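Local structure of tailspike protein (Siphovirus 9NA, 3RIQ) at residues Y13-S18 / A27-D32; L34-D39 / L55-K60; S246-Y251 / L265-I270; D278-N283 / I323-D328. The protein recognises Salmonella lipopolysaccharide as the receptor-binding tailspike of the phage and probably cleaves its polysaccharide as an endorhamnosidase. All blocks are in the same frame, centred on the assembly; numbering follows the deposited sequence.

Interaction 1 of 4, residues Y13-S18 / A27-D32; sequences YSVKLS and ATAAVD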
loop_
_atom_site.group_PDB
_atom_site.type_symbol
_atom_site.label_atom_id
_atom_site.label_comp_id
_atom_site.label_asym_id
_atom_site.label_seq_id
_atom_site.Cartn_x
_atom_site.Cartn_y
_atom_site.Cartn_z
ATOM N N TYR A 13 15.432 -38.998 -19.302
ATOM C CA TYR A 13 14.865 -39.011 -20.652
ATOM C C TYR A 13 14.588 -37.621 -21.173
ATOM O O TYR A 13 13.850 -36.833 -20.543
ATOM C CB TYR A 13 13.572 -39.821 -20.677
ATOM C CG TYR A 13 13.776 -41.350 -20.673
ATOM C CD1 TYR A 13 14.537 -42.006 -19.682
ATOM C CD2 TYR A 13 13.236 -42.112 -21.679
ATOM C CE1 TYR A 13 14.727 -43.412 -19.709
ATOM C CE2 TYR A 13 13.417 -43.481 -21.732
ATOM C CZ TYR A 13 14.144 -44.137 -20.755
ATOM O OH TYR A 13 14.242 -45.496 -20.875
ATOM N N SER A 14 15.180 -37.322 -22.333
ATOM C CA SER A 14 14.900 -36.084 -23.045
ATOM C C SER A 14 15.047 -36.354 -24.526
ATOM O O SER A 14 15.969 -37.085 -24.943
ATOM C CB SER A 14 15.863 -34.972 -22.590
ATOM O OG SER A 14 15.550 -33.765 -23.261
ATOM N N VAL A 15 14.132 -35.797 -25.304
ATOM C CA VAL A 15 14.301 -35.764 -26.749
ATOM C C VAL A 15 14.495 -34.325 -27.170
ATOM O O VAL A 15 14.057 -33.404 -26.458
ATOM C CB VAL A 15 13.076 -36.343 -27.504
ATOM C CG1 VAL A 15 12.892 -37.849 -27.179
ATOM C CG2 VAL A 15 11.834 -35.519 -27.238
ATOM N N LYS A 16 15.135 -34.111 -28.313
ATOM C CA LYS A 16 15.391 -32.741 -28.766
ATOM C C LYS A 16 14.863 -32.522 -30.158
ATOM O O LYS A 16 14.973 -33.405 -31.031
ATOM C CB LYS A 16 16.881 -32.369 -28.660
ATOM C CG LYS A 16 17.738 -33.217 -29.582
ATOM C CD LYS A 16 19.237 -33.035 -29.329
ATOM C CE LYS A 16 19.756 -34.076 -28.396
ATOM N NZ LYS A 16 19.778 -35.462 -28.965
ATOM N N LEU A 17 14.318 -31.328 -30.388
ATOM C CA LEU A 17 13.670 -31.026 -31.655
ATOM C C LEU A 17 14.583 -31.240 -32.863
ATOM O O LEU A 17 14.095 -31.655 -33.921
ATOM C CB LEU A 17 13.119 -29.597 -31.641
ATOM C CG LEU A 17 12.371 -29.140 -32.914
ATOM C CD1 LEU A 17 11.160 -30.036 -33.220
ATOM C CD2 LEU A 17 11.905 -27.699 -32.687
ATOM N N SER A 18 15.881 -30.936 -32.721
ATOM C CA SER A 18 16.799 -31.033 -33.863
ATOM C C SER A 18 16.965 -32.465 -34.389
ATOM O O SER A 18 17.499 -32.644 -35.489
ATOM C CB SER A 18 18.160 -30.409 -33.536
ATOM O OG SER A 18 18.793 -31.180 -32.539
ATOM N N ALA A 27 7.271 -34.573 -30.123
ATOM C CA ALA A 27 6.297 -34.813 -29.064
ATOM C C ALA A 27 5.961 -36.293 -28.942
ATOM O O ALA A 27 5.844 -36.801 -27.815
ATOM C CB ALA A 27 5.029 -34.042 -29.344
ATOM N N THR A 28 5.780 -36.975 -30.089
ATOM C CA THR A 28 5.517 -38.420 -30.093
ATOM C C THR A 28 6.640 -39.196 -29.407
ATOM O O THR A 28 6.366 -40.128 -28.596
ATOM C CB THR A 28 5.280 -38.906 -31.536
ATOM O OG1 THR A 28 4.064 -38.318 -32.006
ATOM C CG2 THR A 28 5.105 -40.432 -31.609
ATOM N N ALA A 29 7.888 -38.819 -29.683
ATOM C CA ALA A 29 9.046 -39.523 -29.128
ATOM C C ALA A 29 9.234 -39.222 -27.633
ATOM O O ALA A 29 9.813 -40.029 -26.920
ATOM C CB ALA A 29 10.292 -39.116 -29.885
ATOM N N ALA A 30 8.761 -38.058 -27.177
ATOM C CA ALA A 30 9.022 -37.598 -25.806
ATOM C C ALA A 30 8.420 -38.484 -24.737
ATOM O O ALA A 30 7.355 -39.065 -24.917
ATOM C CB ALA A 30 8.507 -36.133 -25.648
ATOM N N VAL A 31 9.133 -38.608 -23.623
ATOM C CA VAL A 31 8.678 -39.360 -22.445
ATOM C C VAL A 31 8.608 -38.482 -21.196
ATOM O O VAL A 31 7.620 -38.495 -20.440
ATOM C CB VAL A 31 9.624 -40.567 -22.168
ATOM C CG1 VAL A 31 9.214 -41.295 -20.911
ATOM C CG2 VAL A 31 9.604 -41.527 -23.401
ATOM N N ASP A 32 9.670 -37.728 -20.974
ATOM C CA ASP A 32 9.819 -36.904 -19.750
ATOM C C ASP A 32 10.067 -35.457 -20.202
ATOM O O ASP A 32 9.220 -34.592 -20.021
ATOM C CB ASP A 32 10.992 -37.468 -18.965
ATOM C CG ASP A 32 11.332 -36.682 -17.694
ATOM O OD1 ASP A 32 10.739 -35.608 -17.437
ATOM O OD2 ASP A 32 12.261 -37.124 -16.975
HETATM O O HOH W 1 13.481 -39.520 -17.142
#
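Val15 fills the tight half of this contact by straddling the end of a helix with its two methyl groups. Val15 CG1 stands anti to the carbonyl carbon (chi1 -64°) and rests on Ala29, 4.0 Å from Ala29 CB. CG2 occupies the crowded position between backbone N and carbonyl carbon and meets the neighbouring residue, with Val15 CG2 3.7 Å from Ala30 CB. The CA atoms of Val15 and Ala30 are 5.7 Å apart, just where Ala30 leaves helical geometry. The side of Tyr13 and Val31 is looser. Val31 is exposed, and it crosses Tyr13 obliquely, with the ring atom CD2 of Tyr13 4.0 Å from Val31 CB. At the end of the contact Tyr13 O comes within 3.3 Å of Asp32 CB. A water closes this side, taking the Tyr13 N-H at 3.0 Å from Tyr13 N and donating to Asp32 OD2. That carboxylate is also paired with Lys12 and with Lys60 of the third subunit, while Phe11 of the second subunit meets the Tyr13 ring edge-to-face. Strand 14-16, helix 23-29 and strand 33-36 follow one another here at the N-terminal end of the beta-helix: strand 14-16 pairs with 33-36, and the end of helix 23-29 packs against Val15 of strand 14-16.

Interaction 2 of 4, residues L34-D39 / L55-K60; sequences LLIDID and LTIECK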
loop_
_atom_site.group_PDB
_atom_site.type_symbol
_atom_site.label_atom_id
_atom_site.label_comp_id
_atom_site.label_asym_id
_atom_site.label_seq_id
_atom_site.Cartn_x
_atom_site.Cartn_y
_atom_site.Cartn_z
ATOM N N LEU A 34 11.366 -32.528 -23.267
ATOM C CA LEU A 34 11.366 -32.186 -24.683
ATOM C C LEU A 34 12.149 -30.890 -24.789
ATOM O O LEU A 34 11.719 -29.870 -24.239
ATOM C CB LEU A 34 9.919 -32.059 -25.215
ATOM C CG LEU A 34 9.750 -31.340 -26.566
ATOM C CD1 LEU A 34 10.596 -31.949 -27.677
ATOM C CD2 LEU A 34 8.258 -31.328 -26.904
ATOM N N LEU A 35 13.310 -30.939 -25.433
ATOM C CA LEU A 35 14.176 -29.762 -25.565
ATOM C C LEU A 35 13.963 -29.087 -26.917
ATOM O O LEU A 35 14.102 -29.736 -27.953
ATOM C CB LEU A 35 15.651 -30.176 -25.384
ATOM C CG LEU A 35 16.686 -29.073 -25.642
ATOM C CD1 LEU A 35 16.620 -28.058 -24.485
ATOM C CD2 LEU A 35 18.089 -29.682 -25.769
ATOM N N ILE A 36 13.624 -27.800 -26.905
ATOM C CA ILE A 36 13.511 -27.030 -28.173
ATOM C C ILE A 36 14.877 -26.377 -28.382
ATOM O O ILE A 36 15.138 -25.286 -27.873
ATOM C CB ILE A 36 12.362 -25.999 -28.128
ATOM C CG1 ILE A 36 11.042 -26.647 -27.631
ATOM C CG2 ILE A 36 12.199 -25.318 -29.478
ATOM C CD1 ILE A 36 10.479 -27.731 -28.512
ATOM N N ASP A 37 15.763 -27.078 -29.110
ATOM C CA ASP A 37 17.160 -26.639 -29.247
ATOM C C ASP A 37 17.459 -25.877 -30.540
ATOM O O ASP A 37 18.571 -25.410 -30.704
ATOM C CB ASP A 37 18.127 -27.835 -29.076
ATOM C CG ASP A 37 17.903 -28.942 -30.103
ATOM O OD1 ASP A 37 16.773 -29.092 -30.640
ATOM O OD2 ASP A 37 18.883 -29.701 -30.344
ATOM N N ILE A 38 16.486 -25.769 -31.444
ATOM C CA ILE A 38 16.656 -25.015 -32.687
ATOM C C ILE A 38 15.340 -24.318 -32.988
ATOM O O ILE A 38 14.266 -24.763 -32.561
ATOM C CB ILE A 38 17.125 -25.891 -33.884
ATOM C CG1 ILE A 38 16.158 -27.052 -34.151
ATOM C CG2 ILE A 38 18.589 -26.368 -33.694
ATOM C CD1 ILE A 38 16.388 -27.710 -35.495
ATOM N N ASP A 39 15.425 -23.176 -33.673
ATOM C CA ASP A 39 14.207 -22.423 -34.006
ATOM C C ASP A 39 13.287 -23.317 -34.863
ATOM O O ASP A 39 13.760 -24.121 -35.683
ATOM C CB ASP A 39 14.541 -21.173 -34.810
ATOM C CG ASP A 39 15.122 -20.057 -33.982
ATOM O OD1 ASP A 39 15.088 -20.083 -32.729
ATOM O OD2 ASP A 39 15.649 -19.131 -34.616
ATOM N N LEU A 55 4.878 -33.465 -19.521
ATOM C CA LEU A 55 6.179 -33.106 -20.095
ATOM C C LEU A 55 6.793 -31.876 -19.495
ATOM O O LEU A 55 6.093 -30.976 -19.031
ATOM C CB LEU A 55 6.053 -32.921 -21.617
ATOM C CG LEU A 55 5.612 -34.165 -22.398
ATOM C CD1 LEU A 55 5.443 -33.819 -23.863
ATOM C CD2 LEU A 55 6.591 -35.367 -22.222
ATOM N N THR A 56 8.123 -31.862 -19.476
ATOM C CA THR A 56 8.881 -30.638 -19.257
ATOM C C THR A 56 9.326 -30.160 -20.618
ATOM O O THR A 56 10.119 -30.844 -21.275
ATOM C CB THR A 56 10.106 -30.953 -18.393
ATOM O OG1 THR A 56 9.676 -31.593 -17.184
ATOM C CG2 THR A 56 10.878 -29.664 -18.054
ATOM N N ILE A 57 8.782 -29.032 -21.090
ATOM C CA ILE A 57 9.129 -28.524 -22.437
ATOM C C ILE A 57 10.128 -27.378 -22.247
ATOM O O ILE A 57 9.753 -26.261 -21.826
ATOM C CB ILE A 57 7.888 -28.090 -23.244
ATOM C CG1 ILE A 57 6.941 -29.283 -23.374
ATOM C CG2 ILE A 57 8.324 -27.559 -24.623
ATOM C CD1 ILE A 57 5.643 -29.025 -24.085
ATOM N N GLU A 58 11.403 -27.683 -22.471
ATOM C CA GLU A 58 12.485 -26.751 -22.148
ATOM C C GLU A 58 12.832 -25.973 -23.404
ATOM O O GLU A 58 13.358 -26.550 -24.358
ATOM C CB GLU A 58 13.714 -27.546 -21.655
ATOM C CG GLU A 58 14.910 -26.661 -21.331
ATOM C CD GLU A 58 14.876 -26.134 -19.931
ATOM O OE1 GLU A 58 14.840 -26.951 -19.007
ATOM O OE2 GLU A 58 14.915 -24.915 -19.748
ATOM N N CYS A 59 12.512 -24.679 -23.456
ATOM C CA CYS A 59 12.697 -23.930 -24.718
ATOM C C CYS A 59 14.002 -23.151 -24.727
ATOM O O CYS A 59 14.268 -22.309 -23.828
ATOM C CB CYS A 59 11.535 -22.984 -24.962
ATOM S SG CYS A 59 9.938 -23.855 -24.998
ATOM N N LYS A 60 14.842 -23.455 -25.721
ATOM C CA LYS A 60 16.113 -22.734 -25.903
ATOM C C LYS A 60 16.203 -22.147 -27.302
ATOM O O LYS A 60 17.307 -21.893 -27.807
ATOM C CB LYS A 60 17.324 -23.636 -25.604
ATOM C CG LYS A 60 17.378 -24.109 -24.139
ATOM C CD LYS A 60 18.676 -24.806 -23.765
ATOM C CE LYS A 60 18.720 -25.112 -22.302
ATOM N NZ LYS A 60 20.089 -25.566 -21.858
HETATM O O HOH W 2 19.365 -23.693 -28.501
#
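Parallel strands from successive turns of the right-handed beta-helix meet here, with Leu34, Leu35 and Ile36 in register with Ile57, Glu58 and Cys59. Their axes run 4.8 Å apart and are inclined by 17°. Leu34 and Ile36 each give and take one backbone bond, gripping alternate residues of the partner: Leu34 N to Thr56 O (2.9 Å), Glu58 N to Leu34 O (2.8 Å), Ile36 N to Glu58 O (2.8 Å) and Lys60 N to Ile36 O (2.8 Å). The third is almost straight, at 172°. Side chains alternate between the two faces. On the face of Leu34, Ile36, Ile57 and Cys59, Ile36 CG1 touches two side chains of the partner, 4.0 Å from Cys59 SG and slightly farther from Ile57 CG2; helix 23-29 covers Leu34 and Ile36 on this face through Ala26 and Leu23. On the other face Leu35 reaches over the second strand with one branch: Leu35 CD1 lies 3.6 Å from Glu58 O, and it also touches Glu58 CG and the aliphatic stem of Lys60. The Lys60 chain is extended beyond CG, and its ammonium leaves the contact for Asp32 of the second subunit (salt bridge). Beyond the last strand pair a water donates to both Asp37 O and Lys60 O. The chemistry therefore divides by face: an apolar layer lies on the helix side, while on the other side Leu35 and the Lys60 stem cover the strand and the Lys60 ammonium reaches the neighbouring subunit.

Interaction 3 of 4, residues S246-Y251 / L265-I270; sequences SGVKTY and LVFDNI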
loop_
_atom_site.group_PDB
_atom_site.type_symbol
_atom_site.label_atom_id
_atom_site.label_comp_id
_atom_site.label_asym_id
_atom_site.label_seq_id
_atom_site.Cartn_x
_atom_site.Cartn_y
_atom_site.Cartn_z
ATOM N N SER A 246 -6.802 -2.203 -22.986
ATOM C CA SER A 246 -6.734 -1.851 -21.567
ATOM C C SER A 246 -5.634 -2.621 -20.819
ATOM O O SER A 246 -5.209 -3.702 -21.240
ATOM C CB SER A 246 -8.091 -2.046 -20.912
ATOM O OG SER A 246 -9.035 -1.116 -21.399
ATOM N N GLY A 247 -5.158 -2.057 -19.711
ATOM C CA GLY A 247 -3.948 -2.602 -19.063
ATOM C C GLY A 247 -4.113 -4.088 -18.791
ATOM O O GLY A 247 -3.238 -4.897 -19.140
ATOM N N VAL A 248 -5.239 -4.442 -18.158
ATOM C CA VAL A 248 -5.754 -5.813 -18.138
ATOM C C VAL A 248 -7.269 -5.664 -18.334
ATOM O O VAL A 248 -7.847 -4.589 -18.109
ATOM C CB VAL A 248 -5.471 -6.573 -16.808
ATOM C CG1 VAL A 248 -3.958 -6.724 -16.556
ATOM C CG2 VAL A 248 -6.201 -5.909 -15.601
ATOM N N LYS A 249 -7.938 -6.750 -18.700
ATOM C CA LYS A 249 -9.379 -6.665 -19.019
ATOM C C LYS A 249 -10.153 -7.918 -18.678
ATOM O O LYS A 249 -9.678 -9.040 -18.965
ATOM C CB LYS A 249 -9.545 -6.411 -20.538
ATOM C CG LYS A 249 -10.993 -6.322 -21.023
ATOM C CD LYS A 249 -11.091 -5.849 -22.484
ATOM C CE LYS A 249 -12.539 -5.957 -22.954
ATOM N NZ LYS A 249 -12.736 -5.723 -24.444
ATOM N N THR A 250 -11.344 -7.726 -18.103
ATOM C CA THR A 250 -12.352 -8.782 -18.038
ATOM C C THR A 250 -13.325 -8.512 -19.186
ATOM O O THR A 250 -13.859 -7.415 -19.313
ATOM C CB THR A 250 -13.069 -8.808 -16.686
ATOM O OG1 THR A 250 -13.617 -7.510 -16.393
ATOM C CG2 THR A 250 -12.102 -9.181 -15.580
ATOM N N TYR A 251 -13.538 -9.506 -20.039
ATOM C CA TYR A 251 -14.428 -9.329 -21.194
ATOM C C TYR A 251 -15.867 -9.040 -20.734
ATOM O O TYR A 251 -16.323 -9.496 -19.692
ATOM C CB TYR A 251 -14.366 -10.592 -22.105
ATOM C CG TYR A 251 -14.691 -10.344 -23.586
ATOM C CD1 TYR A 251 -13.688 -10.067 -24.500
ATOM C CD2 TYR A 251 -15.995 -10.420 -24.052
ATOM C CE1 TYR A 251 -13.989 -9.828 -25.834
ATOM C CE2 TYR A 251 -16.299 -10.188 -25.373
ATOM C CZ TYR A 251 -15.302 -9.901 -26.256
ATOM O OH TYR A 251 -15.589 -9.685 -27.604
ATOM N N LEU A 265 -12.256 -12.628 -9.243
ATOM C CA LEU A 265 -10.816 -12.652 -9.532
ATOM C C LEU A 265 -10.099 -11.671 -8.605
ATOM O O LEU A 265 -10.743 -10.807 -7.957
ATOM C CB LEU A 265 -10.565 -12.263 -11.003
ATOM C CG LEU A 265 -11.229 -13.230 -12.007
ATOM C CD1 LEU A 265 -11.104 -12.679 -13.441
ATOM C CD2 LEU A 265 -10.599 -14.639 -11.944
ATOM N N VAL A 266 -8.769 -11.798 -8.551
ATOM C CA VAL A 266 -7.921 -10.862 -7.803
ATOM C C VAL A 266 -6.969 -10.159 -8.758
ATOM O O VAL A 266 -6.285 -10.823 -9.561
ATOM C CB VAL A 266 -7.076 -11.612 -6.733
ATOM C CG1 VAL A 266 -6.129 -10.610 -6.012
ATOM C CG2 VAL A 266 -7.976 -12.322 -5.720
ATOM N N PHE A 267 -6.954 -8.824 -8.691
ATOM C CA PHE A 267 -6.014 -8.007 -9.443
ATOM C C PHE A 267 -5.217 -7.239 -8.402
ATOM O O PHE A 267 -5.774 -6.341 -7.734
ATOM C CB PHE A 267 -6.764 -7.047 -10.384
ATOM C CG PHE A 267 -7.671 -7.763 -11.363
ATOM C CD1 PHE A 267 -7.153 -8.262 -12.558
ATOM C CD2 PHE A 267 -9.037 -8.017 -11.061
ATOM C CE1 PHE A 267 -7.983 -8.936 -13.462
ATOM C CE2 PHE A 267 -9.869 -8.720 -11.968
ATOM C CZ PHE A 267 -9.336 -9.172 -13.165
ATOM N N ASP A 268 -3.935 -7.602 -8.261
ATOM C CA ASP A 268 -3.090 -7.077 -7.180
ATOM C C ASP A 268 -1.753 -6.587 -7.741
ATOM O O ASP A 268 -0.969 -7.399 -8.236
ATOM C CB ASP A 268 -2.869 -8.185 -6.121
ATOM C CG ASP A 268 -1.843 -7.807 -5.043
ATOM O OD1 ASP A 268 -1.576 -6.607 -4.809
ATOM O OD2 ASP A 268 -1.324 -8.746 -4.385
ATOM N N ASN A 269 -1.492 -5.285 -7.642
ATOM C CA ASN A 269 -0.215 -4.710 -8.055
ATOM C C ASN A 269 -0.017 -4.772 -9.554
ATOM O O ASN A 269 0.838 -5.518 -10.079
ATOM C CB ASN A 269 0.974 -5.327 -7.314
ATOM C CG ASN A 269 2.237 -4.488 -7.474
ATOM O OD1 ASN A 269 2.142 -3.354 -7.931
ATOM N ND2 ASN A 269 3.406 -5.053 -7.182
ATOM N N ILE A 270 -0.807 -3.974 -10.242
ATOM C CA ILE A 270 -0.697 -3.829 -11.673
ATOM C C ILE A 270 -0.281 -2.389 -11.915
ATOM O O ILE A 270 -0.886 -1.473 -11.363
ATOM C CB ILE A 270 -2.015 -4.144 -12.379
ATOM C CG1 ILE A 270 -2.427 -5.604 -12.090
ATOM C CG2 ILE A 270 -1.891 -3.846 -13.927
ATOM C CD1 ILE A 270 -3.805 -5.978 -12.536
#
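Val248 CG2 packs beside the Phe267 ring, 4.0 Å from Phe267 CD1, the two side chains sliding past each other in opposite directions. The same methyl also meets Ile270, whose CD1 comes up tip to tip at 3.9 Å from Val248 CG2, so a single branch touches both partners. Further along, Thr250 turns its methyl inward: chi1 of 54° sets OG1 between the backbone N and carbonyl carbon and leaves CG2 anti to the carbonyl carbon, where Thr250 CG2 reaches the far end of the ring, 3.7 Å from Phe267 CZ. Leu265 CD1 approaches the same methyl, 4.2 Å from Thr250 CG2. The touching parts run in nearly opposite directions, 161° apart, and even their nearest CA atoms, those of Thr250 and Leu265, are 9.5 Å apart. They belong to different walls of the beta-helix and meet across its interior. The chain turns a corner at Asn269, with phi at 68°, yet Phe267 before it and Ile270 after it both contact Val248. Phe222 and Val282 pack on the Phe267 side chain. No hydrogen bond crosses between the segments: Thr250 OG1 is taken up by the carbonyl of Asn283, leaving methyls and ring carbons to join the walls by apolar contact.

Interaction 4 of 4, residues D278-N283 / I323-D328; sequences DGIDVN and IGAWWD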
loop_
_atom_site.group_PDB
_atom_site.type_symbol
_atom_site.label_atom_id
_atom_site.label_comp_id
_atom_site.label_asym_id
_atom_site.label_seq_id
_atom_site.Cartn_x
_atom_site.Cartn_y
_atom_site.Cartn_z
ATOM N N ASP A 278 -8.280 1.737 -21.080
ATOM C CA ASP A 278 -8.407 2.070 -19.645
ATOM C C ASP A 278 -7.314 1.385 -18.826
ATOM O O ASP A 278 -6.952 0.234 -19.101
ATOM C CB ASP A 278 -9.788 1.624 -19.160
ATOM C CG ASP A 278 -10.867 2.087 -20.112
ATOM O OD1 ASP A 278 -10.840 3.301 -20.433
ATOM O OD2 ASP A 278 -11.656 1.251 -20.610
ATOM N N GLY A 279 -6.777 2.080 -17.832
ATOM C CA GLY A 279 -5.657 1.520 -17.051
ATOM C C GLY A 279 -5.915 0.099 -16.568
ATOM O O GLY A 279 -5.029 -0.769 -16.634
ATOM N N ILE A 280 -7.104 -0.135 -16.021
ATOM C CA ILE A 280 -7.634 -1.492 -15.930
ATOM C C ILE A 280 -9.084 -1.382 -16.383
ATOM O O ILE A 280 -9.715 -0.336 -16.187
ATOM C CB ILE A 280 -7.552 -2.093 -14.479
ATOM C CG1 ILE A 280 -8.412 -1.312 -13.466
ATOM C CG2 ILE A 280 -6.103 -2.198 -14.019
ATOM C CD1 ILE A 280 -8.406 -1.924 -12.068
ATOM N N ASP A 281 -9.603 -2.453 -16.997
ATOM C CA ASP A 281 -11.024 -2.487 -17.422
ATOM C C ASP A 281 -11.617 -3.727 -16.769
ATOM O O ASP A 281 -11.539 -4.825 -17.339
ATOM C CB ASP A 281 -11.138 -2.596 -18.956
ATOM C CG ASP A 281 -12.568 -2.819 -19.419
ATOM O OD1 ASP A 281 -13.490 -2.687 -18.570
ATOM O OD2 ASP A 281 -12.774 -3.096 -20.632
ATOM N N VAL A 282 -12.170 -3.569 -15.572
ATOM C CA VAL A 282 -12.745 -4.718 -14.862
ATOM C C VAL A 282 -14.265 -4.544 -14.909
ATOM O O VAL A 282 -14.924 -4.381 -13.877
ATOM C CB VAL A 282 -12.191 -4.839 -13.421
ATOM C CG1 VAL A 282 -12.700 -6.122 -12.747
ATOM C CG2 VAL A 282 -10.645 -4.880 -13.447
ATOM N N ASN A 283 -14.809 -4.498 -16.134
ATOM C CA ASN A 283 -16.250 -4.413 -16.340
ATOM C C ASN A 283 -16.817 -5.733 -16.843
ATOM O O ASN A 283 -16.112 -6.511 -17.521
ATOM C CB ASN A 283 -16.563 -3.315 -17.370
ATOM C CG ASN A 283 -16.397 -1.912 -16.793
ATOM O OD1 ASN A 283 -17.388 -1.260 -16.415
ATOM N ND2 ASN A 283 -15.152 -1.440 -16.704
ATOM N N ILE A 323 -9.873 5.757 -19.309
ATOM C CA ILE A 323 -10.129 5.999 -17.891
ATOM C C ILE A 323 -8.968 5.440 -17.085
ATOM O O ILE A 323 -8.384 4.421 -17.445
ATOM C CB ILE A 323 -11.486 5.367 -17.495
ATOM C CG1 ILE A 323 -12.615 6.064 -18.282
ATOM C CG2 ILE A 323 -11.750 5.433 -15.973
ATOM C CD1 ILE A 323 -13.988 5.376 -18.136
ATOM N N GLY A 324 -8.601 6.142 -16.007
ATOM C CA GLY A 324 -7.414 5.733 -15.257
ATOM C C GLY A 324 -7.540 4.324 -14.680
ATOM O O GLY A 324 -6.575 3.556 -14.716
ATOM N N ALA A 325 -8.721 3.980 -14.166
ATOM C CA ALA A 325 -9.022 2.619 -13.632
ATOM C C ALA A 325 -10.524 2.602 -13.465
ATOM O O ALA A 325 -11.113 3.571 -12.929
ATOM C CB ALA A 325 -8.354 2.387 -12.263
ATOM N N TRP A 326 -11.164 1.527 -13.917
ATOM C CA TRP A 326 -12.606 1.417 -13.715
ATOM C C TRP A 326 -13.134 -0.008 -13.671
ATOM O O TRP A 326 -12.439 -0.989 -14.045
ATOM C CB TRP A 326 -13.406 2.260 -14.713
ATOM C CG TRP A 326 -13.610 1.732 -16.125
ATOM C CD1 TRP A 326 -12.716 1.041 -16.927
ATOM C CD2 TRP A 326 -14.768 1.979 -16.937
ATOM N NE1 TRP A 326 -13.286 0.823 -18.199
ATOM C CE2 TRP A 326 -14.539 1.387 -18.219
ATOM C CE3 TRP A 326 -15.980 2.656 -16.710
ATOM C CZ2 TRP A 326 -15.482 1.460 -19.261
ATOM C CZ3 TRP A 326 -16.922 2.744 -17.754
ATOM C CH2 TRP A 326 -16.664 2.149 -19.006
ATOM N N TRP A 327 -14.365 -0.095 -13.183
ATOM C CA TRP A 327 -15.053 -1.378 -12.962
ATOM C C TRP A 327 -16.552 -1.130 -12.928
ATOM O O TRP A 327 -17.002 0.022 -12.765
ATOM C CB TRP A 327 -14.617 -2.035 -11.624
ATOM C CG TRP A 327 -14.811 -1.118 -10.433
ATOM C CD1 TRP A 327 -15.949 -0.973 -9.669
ATOM C CD2 TRP A 327 -13.869 -0.171 -9.938
ATOM N NE1 TRP A 327 -15.755 0.004 -8.700
ATOM C CE2 TRP A 327 -14.488 0.516 -8.844
ATOM C CE3 TRP A 327 -12.552 0.166 -10.300
ATOM C CZ2 TRP A 327 -13.832 1.547 -8.137
ATOM C CZ3 TRP A 327 -11.891 1.147 -9.584
ATOM C CH2 TRP A 327 -12.533 1.826 -8.500
ATOM N N ASP A 328 -17.308 -2.207 -13.106
ATOM C CA ASP A 328 -18.768 -2.165 -12.814
ATOM C C ASP A 328 -19.072 -3.300 -11.824
ATOM O O ASP A 328 -18.165 -3.852 -11.200
ATOM C CB ASP A 328 -19.650 -2.261 -14.086
ATOM C CG ASP A 328 -19.681 -3.669 -14.684
ATOM O OD1 ASP A 328 -18.747 -4.444 -14.382
ATOM O OD2 ASP A 328 -20.635 -3.995 -15.443
HETATM O O HOH W 3 -16.995 -6.307 -12.890
#
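Segments 278-283 and 323-328 are in-register neighbours in one wall of the right-handed parallel beta-helix, from Asp278 beside Ile323 to Val282 beside Trp327. Backbone bonds hold the register: Gly279 N to Ile323 O (2.9 Å), Trp326 N to Ile280 O (3.3 Å) and Val282 N to Trp326 O (3.0 Å), with a weak bond from Asp328 N to Val282 O at the end. Side-chain bonds bind the start of the pairing. Asp278 OD1 takes the Ile323 N-H on its anti lone pair at 2.9 Å from Ile323 N, nearly straight at 169°, while OD2 receives a bent, weak bond from Trp326 NE1. One carboxylate thus holds the backbone firmly and the indole weakly. Apolar contacts form on the side of Val282 and Trp327, where Ile280 CG1 meets Ala325 CB at 3.9 Å and Val282 packs on the Trp327 methylene; Ile312 adds to both Ile280 and Val282. Trp327 NE1 hydrogen-bonds Asp349. The aromatic packing centres on Trp326. Ile323 CD1 lies over one face of its indole and Asn283 ND2 over the opposite one, both toward the rim; the amide plane is inclined 54° to the indole. The Asn283 nitrogen, ND2, sits 3.3 Å from Trp326 CE2, positioned by its hydrogen bond from Asn283 ND2 to Asp281 OD1 at 2.8 Å.

The four contacts come in series along the chain and fall into two pairs on the beta-helix. Interactions 1 and 2 share its N-terminal end, their centres 9 Å apart, joined by the pairing of strands 14-16 and 33-36 and by the hydroxyl of Ser18 on Asp37; both also touch neighbouring subunits. Interactions 3 and 4 lie near the middle, 8 Å between centres, where strands 249-250 and 281-282 are neighbours and Ser246 and Thr250 reach Asp278 and Asn283. About 31 Å separates the centres of interactions 2 and 3. Interactions 2 and 4 pair strands of neighbouring turns, interaction 3 packs two walls across the interior, and interaction 1 sets a helix end against the first strand.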